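Local coordinates for transcriptional regulator (NtrC family) (Aquifex aeolicus, PDB 3DZD), which probably activates sigma54-dependent transcription as an AAA+ ATPase whose activity is controlled by an attached response-regulator receiver domain, at residues K1-V6 and V47-V52; V74-T79 and L110-A115; K325-L330 and R356-C361. All blocks are in the same frame, centred on the assembly; numbering follows the deposited sequence.

Overall arrangement
Contacts 1 and 2 belong to one receiver domain, their centres about 8 Å apart, whereas contact 3 sits in the AAA+ lid, about 54 Å away between centres and about 40 Å between nearest atoms. The first two share a parallel sheet: strand 47-51 pairs with strand 2-6 in contact 1 and on its other edge with strand 74-79 of contact 2, where Leu50 N meets Ile76 O and Leu50 O meets Ile78 N, each at 2.7 Å, as probable hydrogen bonds. Contact 2 then lays helix 105-119 over that sheet. In contact 3 the side chain of Ile359 is about 14 Å from bound ADP. Residues of all three regions meet the second subunit.

Contact 1. Residues K1-V6 and V47-V52; sequences KRVLVV and VIVLDV
Two neighbouring strands of the CheY-like receiver sheet meet here, 2-6 and 47-51, running parallel at 9° with their axes 4.8 Å apart. Leu4 N reaches Val47 O, and Leu4 O takes the N-H of Val49 at 2.8 Å in an almost straight bond (177°). Val6, two residues on, repeats the pattern, its N bonded to Val49 O at 2.8 Å and its O accepting from Asp51 N in a longer, more bent bond. The tight part is this ladder of backbone bonds with the buried aliphatic side chains on both faces. Over the face formed by Val3, Val5, Val47 and Val49, Val3 CG1 crosses obliquely to Val49 CG2 at 4.1 Å, beneath helices 10-22 and 105-119. On the reverse face Val6 CG1 lies alongside Leu50 CD1, 4.0 Å away, both side chains pointing the same way. The N-terminal end is looser: Lys1 is exposed, and the partly exposed Arg2 leads away from strand 47-51 to a salt bridge with Glu261 of the second subunit. At the other end Asp51 occupies the position of the phosphoacceptor aspartate in receiver domains. Its OD2 forms a salt bridge with Lys101, and OD1 is hydrogen-bonded to Trp53 N.

Contact 2. Residues V74-T79 and L110-A115; sequences VVIVIT and LTIKHA
Helix 105-119 lies across one face of the receiver sheet, and its segment 110-115 runs roughly antiparallel to strand 74-79, at 157° with the axes 9.4 Å apart. No hydrogen bond joins the two segments; the contact is made by aliphatic surfaces, and Ile76 is its central piece. From CB, which points toward the helix, the side chain forks. The CG2 branch, anti to the backbone N, comes up beside the Thr111 methyl, with CG2 to CG2 at 4.0 Å. The other branch starts at CG1, set anti to the carbonyl carbon, and CG1 already lies 4.1 Å from Ala115 CB. A nearly extended second torsion (chi2 158°) then carries CD1 in among three helix residues: it presses on Ala115 CB at 3.5 Å, the tightest touch of the contact, and stands 4.0 Å both from Thr111 CG2 and from Ile112 CD1. An alanine at Ile76 would lose both branches beyond CB and would probably loosen the fit of the helix on the sheet. Two residues back along the strand, Val74 sets CG1 and CG2 each 3.9 Å from Ala115 O. Thr111 turns its methyl inward while OG1 is hydrogen-bonded to Arg107, so its polar end is satisfied away from the apolar layer. Beside Ile76, Val47 of the neighbouring strand also touches Ala115. Away from the sheet, Leu110 packs on Phe98 of the second subunit, and the His114 ring meets Tyr96 there. A helix laid antiparallel over the buried face of a parallel sheet is characteristic of the doubly wound, CheY-like receiver fold.

Contact 3. Residues K325-L330 and R356-C361; sequences KNCFEL and RAVILC
A disulfide in the helical AAA+ lid domain ties the loop after helix 307-322 to the chain just beyond helix 346-359. Cys327 SG and Cys361 SG are bonded at 2.0 Å. Cys327 SG sits in the crowded position between its backbone N and carbonyl carbon, whereas Cys361 SG is anti to its N. The torsion about the S-S bond is 172°, far from the roughly perpendicular value disulfides prefer, so the bridge as modelled looks strained. Lys325 adds a second tie alongside. Its aliphatic part crosses Val358 obliquely, CG lying 3.8 Å from Val358 CG1, and CB is 3.9 Å from Cys361 CB. Bends at chi2 and chi4 then fold the chain so that NZ reaches the end of the helix, donating to Ile359 O at 3.1 Å and to Val358 O, whose position is less certain. For Ile359 the nitrogen stands above the carbonyl plane, 66° out of it. A lysine ammonium at the carbonyl-rich C-terminus of a helix would probably be favoured electrostatically. Val365 also touches Cys327, and Tyr323 touches Ile359. Covalent bridge and lysine together join an inter-helix loop to a helix end within the helical bundle typical of AAA+ lids.

Contact 1. Residues K1-V6 and V47-V52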
# COMPACT_ATOMS: atom_id res chain seq x y z
N LYS A 1 -15.11 -6.13 17.32
CA LYS A 1 -13.80 -6.44 17.90
C LYS A 1 -13.92 -7.60 18.89
O LYS A 1 -14.11 -7.37 20.08
CB LYS A 1 -13.24 -5.23 18.64
CG LYS A 1 -13.02 -4.01 17.77
CD LYS A 1 -11.69 -4.06 17.05
CE LYS A 1 -11.53 -2.87 16.13
NZ LYS A 1 -11.97 -1.62 16.81
N ARG A 2 -13.80 -8.82 18.39
CA ARG A 2 -13.92 -9.99 19.25
C ARG A 2 -12.60 -10.45 19.85
O ARG A 2 -11.54 -10.27 19.26
CB ARG A 2 -14.57 -11.15 18.50
CG ARG A 2 -16.02 -10.93 18.18
CD ARG A 2 -16.70 -12.25 17.90
NE ARG A 2 -18.09 -12.09 17.47
CZ ARG A 2 -19.07 -11.65 18.25
NH1 ARG A 2 -18.83 -11.29 19.50
NH2 ARG A 2 -20.30 -11.55 17.76
N VAL A 3 -12.66 -11.02 21.05
CA VAL A 3 -11.48 -11.57 21.71
C VAL A 3 -11.85 -12.85 22.44
O VAL A 3 -12.72 -12.84 23.30
CB VAL A 3 -10.88 -10.57 22.73
CG1 VAL A 3 -9.67 -11.18 23.43
CG2 VAL A 3 -10.51 -9.26 22.05
N LEU A 4 -11.20 -13.95 22.09
CA LEU A 4 -11.46 -15.21 22.78
C LEU A 4 -10.44 -15.42 23.87
O LEU A 4 -9.23 -15.39 23.61
CB LEU A 4 -11.44 -16.41 21.81
CG LEU A 4 -11.52 -17.80 22.45
CD1 LEU A 4 -12.89 -18.05 23.08
CD2 LEU A 4 -11.19 -18.89 21.44
N VAL A 5 -10.92 -15.62 25.09
CA VAL A 5 -10.06 -15.85 26.25
C VAL A 5 -10.14 -17.30 26.68
O VAL A 5 -11.19 -17.76 27.14
CB VAL A 5 -10.44 -14.94 27.44
CG1 VAL A 5 -9.48 -15.19 28.60
CG2 VAL A 5 -10.40 -13.48 27.03
N VAL A 6 -9.03 -18.02 26.53
CA VAL A 6 -8.94 -19.43 26.89
C VAL A 6 -8.12 -19.63 28.16
O VAL A 6 -6.90 -19.40 28.16
CB VAL A 6 -8.29 -20.25 25.76
CG1 VAL A 6 -8.39 -21.73 26.07
CG2 VAL A 6 -8.95 -19.93 24.43
N VAL A 47 -8.27 -11.81 17.77
CA VAL A 47 -7.29 -11.98 18.84
C VAL A 47 -7.71 -13.10 19.80
O VAL A 47 -8.84 -13.15 20.26
CB VAL A 47 -7.12 -10.68 19.65
CG1 VAL A 47 -6.25 -10.92 20.88
CG2 VAL A 47 -6.55 -9.57 18.77
N ILE A 48 -6.77 -13.99 20.08
CA ILE A 48 -7.01 -15.07 21.02
C ILE A 48 -5.98 -15.00 22.12
O ILE A 48 -4.79 -14.86 21.85
CB ILE A 48 -6.90 -16.42 20.34
CG1 ILE A 48 -8.00 -16.56 19.28
CG2 ILE A 48 -6.99 -17.53 21.36
CD1 ILE A 48 -7.82 -17.75 18.36
N VAL A 49 -6.46 -15.09 23.36
CA VAL A 49 -5.62 -15.03 24.55
C VAL A 49 -5.61 -16.42 25.14
O VAL A 49 -6.64 -16.91 25.63
CB VAL A 49 -6.19 -14.06 25.60
CG1 VAL A 49 -5.41 -14.16 26.91
CG2 VAL A 49 -6.19 -12.63 25.08
N LEU A 50 -4.45 -17.07 25.11
CA LEU A 50 -4.36 -18.48 25.43
C LEU A 50 -3.42 -18.77 26.59
O LEU A 50 -2.29 -18.27 26.63
CB LEU A 50 -3.89 -19.25 24.19
CG LEU A 50 -3.47 -20.71 24.38
CD1 LEU A 50 -4.69 -21.62 24.58
CD2 LEU A 50 -2.66 -21.14 23.17
N ASP A 51 -3.88 -19.57 27.54
CA ASP A 51 -3.02 -19.99 28.64
C ASP A 51 -2.11 -21.13 28.19
O ASP A 51 -2.57 -22.07 27.54
CB ASP A 51 -3.83 -20.39 29.88
CG ASP A 51 -3.00 -20.35 31.16
OD1 ASP A 51 -1.89 -20.92 31.16
OD2 ASP A 51 -3.45 -19.75 32.16
N VAL A 52 -0.83 -21.03 28.52
CA VAL A 52 0.15 -22.06 28.15
C VAL A 52 -0.22 -23.43 28.70
O VAL A 52 0.11 -24.46 28.11
CB VAL A 52 1.56 -21.69 28.65
CG1 VAL A 52 2.11 -20.51 27.87
CG2 VAL A 52 1.52 -21.40 30.15

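Contact 2. Residues V74-T79 and L110-A115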
# COMPACT_ATOMS: atom_id res chain seq x y z
N VAL A 74 -4.42 -13.49 15.82
CA VAL A 74 -3.21 -13.10 16.51
C VAL A 74 -3.32 -13.64 17.94
O VAL A 74 -4.32 -13.41 18.61
CB VAL A 74 -3.06 -11.56 16.53
CG1 VAL A 74 -1.86 -11.13 17.37
CG2 VAL A 74 -2.95 -11.03 15.11
N VAL A 75 -2.29 -14.34 18.39
CA VAL A 75 -2.35 -15.02 19.67
C VAL A 75 -1.46 -14.38 20.74
O VAL A 75 -0.29 -14.08 20.49
CB VAL A 75 -1.97 -16.50 19.55
CG1 VAL A 75 -2.11 -17.21 20.89
CG2 VAL A 75 -2.83 -17.18 18.49
N ILE A 76 -2.03 -14.19 21.92
CA ILE A 76 -1.28 -13.77 23.08
C ILE A 76 -1.35 -14.89 24.10
O ILE A 76 -2.44 -15.32 24.48
CB ILE A 76 -1.90 -12.52 23.71
CG1 ILE A 76 -2.02 -11.40 22.67
CG2 ILE A 76 -1.08 -12.08 24.91
CD1 ILE A 76 -3.07 -10.35 23.01
N VAL A 77 -0.20 -15.38 24.54
CA VAL A 77 -0.21 -16.43 25.55
C VAL A 77 -0.06 -15.87 26.96
O VAL A 77 0.57 -14.83 27.16
CB VAL A 77 0.83 -17.55 25.27
CG1 VAL A 77 0.41 -18.36 24.06
CG2 VAL A 77 2.21 -16.95 25.08
N ILE A 78 -0.67 -16.54 27.92
CA ILE A 78 -0.52 -16.19 29.32
C ILE A 78 0.29 -17.28 29.98
O ILE A 78 -0.09 -18.45 29.94
CB ILE A 78 -1.88 -16.07 30.02
CG1 ILE A 78 -2.62 -14.83 29.53
CG2 ILE A 78 -1.69 -15.98 31.52
CD1 ILE A 78 -3.99 -14.67 30.14
N THR A 79 1.42 -16.91 30.58
CA THR A 79 2.27 -17.89 31.24
C THR A 79 2.46 -17.61 32.73
O THR A 79 2.50 -16.46 33.16
CB THR A 79 3.65 -17.99 30.58
OG1 THR A 79 4.33 -19.15 31.08
CG2 THR A 79 4.48 -16.75 30.88
N LEU A 110 -2.79 -2.74 27.02
CA LEU A 110 -1.78 -2.29 26.07
C LEU A 110 -1.40 -3.41 25.10
O LEU A 110 -1.24 -3.18 23.89
CB LEU A 110 -0.54 -1.76 26.78
CG LEU A 110 0.56 -1.33 25.80
CD1 LEU A 110 0.04 -0.24 24.87
CD2 LEU A 110 1.82 -0.87 26.53
N THR A 111 -1.24 -4.61 25.63
CA THR A 111 -0.92 -5.77 24.80
C THR A 111 -2.05 -6.10 23.82
O THR A 111 -1.80 -6.44 22.67
CB THR A 111 -0.60 -7.00 25.66
OG1 THR A 111 0.50 -6.69 26.52
CG2 THR A 111 -0.23 -8.18 24.80
N ILE A 112 -3.30 -6.02 24.29
CA ILE A 112 -4.46 -6.22 23.44
C ILE A 112 -4.46 -5.22 22.29
O ILE A 112 -4.66 -5.59 21.13
CB ILE A 112 -5.77 -6.08 24.23
CG1 ILE A 112 -5.90 -7.21 25.25
CG2 ILE A 112 -6.97 -6.06 23.27
CD1 ILE A 112 -6.28 -8.54 24.64
N LYS A 113 -4.24 -3.96 22.62
CA LYS A 113 -4.22 -2.91 21.62
C LYS A 113 -3.25 -3.26 20.51
O LYS A 113 -3.59 -3.17 19.32
CB LYS A 113 -3.82 -1.59 22.25
CG LYS A 113 -3.91 -0.43 21.29
CD LYS A 113 -3.19 0.80 21.81
CE LYS A 113 -3.09 1.85 20.72
NZ LYS A 113 -1.83 2.65 20.78
N HIS A 114 -2.03 -3.66 20.89
CA HIS A 114 -1.02 -4.04 19.90
C HIS A 114 -1.39 -5.31 19.15
O HIS A 114 -1.09 -5.43 17.97
CB HIS A 114 0.37 -4.16 20.54
CG HIS A 114 0.87 -2.88 21.13
ND1 HIS A 114 1.71 -2.84 22.22
CD2 HIS A 114 0.62 -1.59 20.80
CE1 HIS A 114 1.97 -1.58 22.53
NE2 HIS A 114 1.32 -0.80 21.68
N ALA A 115 -2.03 -6.26 19.83
CA ALA A 115 -2.53 -7.45 19.14
C ALA A 115 -3.49 -7.07 17.99
O ALA A 115 -3.41 -7.62 16.91
CB ALA A 115 -3.21 -8.41 20.10

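Contact 3. Residues K325-L330 and R356-C361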
# COMPACT_ATOMS: atom_id res chain seq x y z
N LYS A 325 -16.66 -3.99 -23.47
CA LYS A 325 -16.87 -4.01 -24.92
C LYS A 325 -16.85 -5.43 -25.47
O LYS A 325 -16.40 -6.36 -24.80
CB LYS A 325 -15.84 -3.12 -25.65
CG LYS A 325 -15.86 -1.65 -25.25
CD LYS A 325 -17.27 -1.07 -25.27
CE LYS A 325 -17.27 0.45 -25.18
NZ LYS A 325 -16.92 1.03 -26.50
N ASN A 326 -17.36 -5.60 -26.68
CA ASN A 326 -17.47 -6.93 -27.27
C ASN A 326 -16.61 -7.07 -28.52
O ASN A 326 -17.09 -7.47 -29.58
CB ASN A 326 -18.94 -7.26 -27.57
CG ASN A 326 -19.18 -8.74 -27.78
OD1 ASN A 326 -18.23 -9.53 -27.92
ND2 ASN A 326 -20.45 -9.13 -27.81
N CYS A 327 -15.33 -6.75 -28.39
CA CYS A 327 -14.38 -6.84 -29.49
C CYS A 327 -13.12 -7.54 -29.00
O CYS A 327 -12.19 -6.90 -28.50
CB CYS A 327 -14.03 -5.45 -30.00
SG CYS A 327 -13.52 -4.30 -28.70
N PHE A 328 -13.08 -8.86 -29.16
CA PHE A 328 -12.01 -9.65 -28.58
C PHE A 328 -11.00 -10.22 -29.56
O PHE A 328 -9.98 -10.78 -29.15
CB PHE A 328 -12.57 -10.74 -27.68
CG PHE A 328 -13.10 -10.22 -26.38
CD1 PHE A 328 -12.25 -10.02 -25.31
CD2 PHE A 328 -14.44 -9.90 -26.24
CE1 PHE A 328 -12.72 -9.52 -24.12
CE2 PHE A 328 -14.92 -9.40 -25.04
CZ PHE A 328 -14.06 -9.22 -23.98
N GLU A 329 -11.25 -10.09 -30.86
CA GLU A 329 -10.27 -10.57 -31.82
C GLU A 329 -9.72 -9.45 -32.70
O GLU A 329 -10.45 -8.53 -33.08
CB GLU A 329 -10.84 -11.69 -32.70
CG GLU A 329 -11.98 -11.25 -33.60
CD GLU A 329 -12.24 -12.22 -34.73
OE1 GLU A 329 -13.26 -12.93 -34.69
OE2 GLU A 329 -11.40 -12.28 -35.67
N LEU A 330 -8.43 -9.54 -32.99
CA LEU A 330 -7.79 -8.68 -33.97
C LEU A 330 -7.94 -9.32 -35.34
O LEU A 330 -7.61 -10.50 -35.51
CB LEU A 330 -6.30 -8.54 -33.66
CG LEU A 330 -5.91 -7.84 -32.37
CD1 LEU A 330 -4.41 -7.99 -32.11
CD2 LEU A 330 -6.34 -6.38 -32.43
N ARG A 356 -7.63 3.09 -27.45
CA ARG A 356 -8.43 3.96 -28.28
C ARG A 356 -9.40 3.10 -29.09
O ARG A 356 -10.60 3.32 -29.07
CB ARG A 356 -7.52 4.76 -29.21
CG ARG A 356 -8.23 5.48 -30.32
CD ARG A 356 -8.64 6.88 -29.91
NE ARG A 356 -9.10 7.63 -31.08
CZ ARG A 356 -9.97 8.64 -31.03
NH1 ARG A 356 -10.49 9.03 -29.87
NH2 ARG A 356 -10.32 9.25 -32.15
N ALA A 357 -8.85 2.11 -29.77
CA ALA A 357 -9.65 1.20 -30.58
C ALA A 357 -10.86 0.66 -29.82
O ALA A 357 -11.95 0.57 -30.37
CB ALA A 357 -8.79 0.06 -31.09
N VAL A 358 -10.65 0.29 -28.56
CA VAL A 358 -11.67 -0.33 -27.73
C VAL A 358 -12.72 0.68 -27.27
O VAL A 358 -13.91 0.36 -27.16
CB VAL A 358 -11.04 -1.01 -26.49
CG1 VAL A 358 -12.12 -1.59 -25.58
CG2 VAL A 358 -10.06 -2.09 -26.92
N ILE A 359 -12.26 1.89 -26.98
CA ILE A 359 -13.15 2.97 -26.56
C ILE A 359 -14.19 3.30 -27.65
O ILE A 359 -15.34 3.60 -27.35
CB ILE A 359 -12.34 4.23 -26.15
CG1 ILE A 359 -11.78 4.04 -24.73
CG2 ILE A 359 -13.19 5.48 -26.23
CD1 ILE A 359 -10.66 5.01 -24.34
N LEU A 360 -13.77 3.20 -28.91
CA LEU A 360 -14.65 3.38 -30.05
C LEU A 360 -15.08 2.04 -30.64
O LEU A 360 -15.22 1.91 -31.85
CB LEU A 360 -13.89 4.14 -31.15
CG LEU A 360 -13.00 5.28 -30.66
CD1 LEU A 360 -12.25 5.97 -31.82
CD2 LEU A 360 -13.82 6.29 -29.85
N CYS A 361 -15.28 1.04 -29.79
CA CYS A 361 -15.34 -0.33 -30.27
C CYS A 361 -16.55 -0.72 -31.12
O CYS A 361 -17.53 0.02 -31.20
CB CYS A 361 -15.23 -1.30 -29.10
SG CYS A 361 -14.72 -2.94 -29.60